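Local coordinates for SPbeta prophage-derived uncharacterized protein YomS (Bacillus subtilis, PDB 6I5O), which is of unknown function but belongs to the lytic cassette of the SPbeta prophage and is built largely of beta-strands, five copies making up the deposited assembly, at the interface of chains A and B. Coordinates in Å, arbitrary orientation; residue numbers count along the deposited sequence, not the author numbering. Chains: chain A/B, SPBc2 prophage-derived uncharacterized protein YomS.

The interface of chains A and B. Residues chain A 44-45, 86-88; chain B 60, 64, 66.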
ATOM      1  N   LYS A  44      17.595  -5.296 -11.178  1.00 14.54           N
ATOM      2  CA  LYS A  44      18.422  -6.483 -10.921  1.00 15.05           C
ATOM      3  C   LYS A  44      19.874  -6.094 -11.183  1.00 15.15           C
ATOM      4  O   LYS A  44      20.223  -5.617 -12.306  1.00 15.84           O
ATOM      5  CB  LYS A  44      18.010  -7.639 -11.816  1.00 15.39           C
ATOM      6  CG  LYS A  44      18.894  -8.853 -11.697  1.00 15.83           C
ATOM      7  CD  LYS A  44      18.828  -9.542 -10.349  1.00 16.17           C
ATOM      8  CE  LYS A  44      19.926 -10.565 -10.089  1.00 16.79           C
ATOM      9  NZ  LYS A  44      19.851 -11.688 -11.029  1.00 17.37           N
ATOM     10  N   ILE A  45      20.715  -6.345 -10.196  0.70 15.65           N
ATOM     11  CA  ILE A  45      22.185  -6.166 -10.341  0.70 16.11           C
ATOM     12  C   ILE A  45      22.762  -7.568 -10.528  0.70 16.79           C
ATOM     13  O   ILE A  45      22.565  -8.437  -9.658  0.70 16.79           O
ATOM     14  CB  ILE A  45      22.760  -5.438  -9.119  0.70 16.64           C
ATOM     15  CG1 ILE A  45      22.168  -4.034  -9.045  0.70 17.07           C
ATOM     16  CG2 ILE A  45      24.269  -5.363  -9.180  0.70 16.98           C
ATOM     17  CD1 ILE A  45      22.293  -3.396  -7.717  0.70 17.39           C
ATOM     18  N   ASN A  86      23.866  -9.819  -7.587  1.00 17.73           N
ATOM     19  CA  ASN A  86      22.738 -10.774  -7.458  1.00 17.29           C
ATOM     20  C   ASN A  86      21.707 -10.230  -6.459  1.00 16.77           C
ATOM     21  O   ASN A  86      21.419 -10.915  -5.431  1.00 17.08           O
ATOM     22  CB  ASN A  86      23.211 -12.180  -7.109  1.00 18.08           C
ATOM     23  CG  ASN A  86      22.062 -13.164  -7.232  1.00 18.46           C
ATOM     24  OD1 ASN A  86      21.113 -12.870  -7.952  1.00 18.31           O
ATOM     25  ND2 ASN A  86      22.179 -14.298  -6.562  1.00 19.92           N
ATOM     26  N   GLU A  87      21.225  -9.041  -6.735  1.00 15.83           N
ATOM     27  CA  GLU A  87      20.205  -8.423  -5.859  1.00 15.89           C
ATOM     28  C   GLU A  87      19.144  -7.760  -6.714  1.00 15.41           C
ATOM     29  O   GLU A  87      19.443  -7.197  -7.798  1.00 16.28           O
ATOM     30  CB  GLU A  87      20.776  -7.294  -4.995  1.00 16.68           C
ATOM     31  CG  GLU A  87      21.690  -7.752  -3.927  1.00 18.34           C
ATOM     32  CD  GLU A  87      22.211  -6.630  -3.044  1.00 17.81           C
ATOM     33  OE1 GLU A  87      22.378  -5.504  -3.535  1.00 17.91           O
ATOM     34  OE2 GLU A  87      22.517  -6.972  -1.891  1.00 19.93           O
ATOM     35  N   TYR A  88      17.915  -7.798  -6.183  1.00 14.70           N
ATOM     36  CA  TYR A  88      16.802  -6.986  -6.693  1.00 14.49           C
ATOM     37  C   TYR A  88      16.545  -5.840  -5.709  1.00 14.35           C
ATOM     38  O   TYR A  88      16.455  -6.077  -4.474  1.00 14.18           O
ATOM     39  CB  TYR A  88      15.532  -7.819  -6.809  1.00 14.71           C
ATOM     40  CG  TYR A  88      15.567  -8.820  -7.941  1.00 15.05           C
ATOM     41  CD1 TYR A  88      15.174  -8.510  -9.233  1.00 14.90           C
ATOM     42  CD2 TYR A  88      15.892 -10.123  -7.654  1.00 15.73           C
ATOM     43  CE1 TYR A  88      15.162  -9.454 -10.252  1.00 15.67           C
ATOM     44  CE2 TYR A  88      15.881 -11.079  -8.659  1.00 15.94           C
ATOM     45  CZ  TYR A  88      15.526 -10.764  -9.941  1.00 16.03           C
ATOM     46  OH  TYR A  88      15.497 -11.742 -10.900  1.00 17.79           O
TER
ATOM     47  N   ASP B  60      16.023 -14.537 -12.991  1.00 19.69           N
ATOM     48  CA  ASP B  60      16.043 -13.582 -14.118  1.00 20.39           C
ATOM     49  C   ASP B  60      16.110 -14.316 -15.454  1.00 21.90           C
ATOM     50  O   ASP B  60      16.101 -15.563 -15.495  1.00 20.95           O
ATOM     51  CB  ASP B  60      17.172 -12.564 -13.910  1.00 20.11           C
ATOM     52  CG  ASP B  60      18.605 -13.055 -14.073  1.00 20.85           C
ATOM     53  OD1 ASP B  60      18.809 -14.211 -14.521  1.00 20.75           O
ATOM     54  OD2 ASP B  60      19.509 -12.233 -13.762  1.00 20.98           O
ATOM     55  N   GLU B  64      19.703 -16.772 -13.223  1.00 22.32           N
ATOM     56  CA  GLU B  64      20.325 -16.511 -11.902  1.00 21.29           C
ATOM     57  C   GLU B  64      19.205 -16.505 -10.848  1.00 20.23           C
ATOM     58  O   GLU B  64      18.194 -15.841 -11.079  1.00 19.41           O
ATOM     59  CB  GLU B  64      21.102 -15.197 -11.919  1.00 21.43           C
ATOM     60  CG  GLU B  64      21.826 -14.953 -10.619  1.00 21.61           C
ATOM     61  CD  GLU B  64      22.730 -13.737 -10.599  1.00 22.41           C
ATOM     62  OE1 GLU B  64      22.309 -12.668 -11.084  1.00 22.27           O
ATOM     63  OE2 GLU B  64      23.912 -13.893 -10.191  1.00 24.83           O
ATOM     64  N   THR B  66      17.887 -15.656  -6.975  1.00 17.81           N
ATOM     65  CA  THR B  66      18.104 -14.671  -5.891  1.00 17.44           C
ATOM     66  C   THR B  66      17.077 -14.959  -4.781  1.00 17.05           C
ATOM     67  O   THR B  66      15.870 -15.065  -5.060  1.00 16.72           O
ATOM     68  CB  THR B  66      17.847 -13.249  -6.403  1.00 17.37           C
ATOM     69  OG1 THR B  66      18.562 -13.028  -7.632  1.00 17.68           O
ATOM     70  CG2 THR B  66      18.258 -12.217  -5.374  1.00 17.65           C
TER
HETATM   71  O   HOH W   1      17.648 -13.391 -10.088  1.00 15.90           O
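A:Lys44 from strand 40-46 and A:Tyr88 from strand 87-92, with A:Asn86 just before the latter in a left-handed backbone conformation, face B:Asp60 and B:Glu64 in a loop and B:Thr66 on strand 65-67. In this patch strand and loop residues of two copies of the beta-rich prophage protein YomS meet, in a deposited assembly of five copies; the structure alone does not show whether the contact persists in solution. The lysine ammonium NZ is clamped between two carboxylates, forming salt bridges to B:Glu64 OE1 at 2.6 Å and B:Asp60 OD2 at 2.8 Å. It reaches the glutamate on the anti side, tilted somewhat out of the carboxylate plane, but meets the aspartate oxygen from well above its plane. A bend at chi2 (66°) sets A:Lys44 CD over the centre of the A:Tyr88 ring, 3.5 Å above its plane, and a second at chi4 (-63°) turns NZ towards the carboxylates of chain B. Behind the clamp, the backbone N of B:Glu64 donates to B:Asp60 OD1, which should steady the aspartate. The amide of A:Asn86 stacks on the B:Glu64 carboxylate, their planes 15° apart, while its OD1 accepts a hydrogen bond from B:Thr66 OG1 at 2.6 Å. The threonine CB lies 3.7 Å from A:Tyr88 CE2. Water 1 links the tyrosine hydroxyl OH, A:Lys44 NZ, the carbonyl O of B:Glu64 and B:Thr66 OG1, the last at 2.6 Å from the water oxygen.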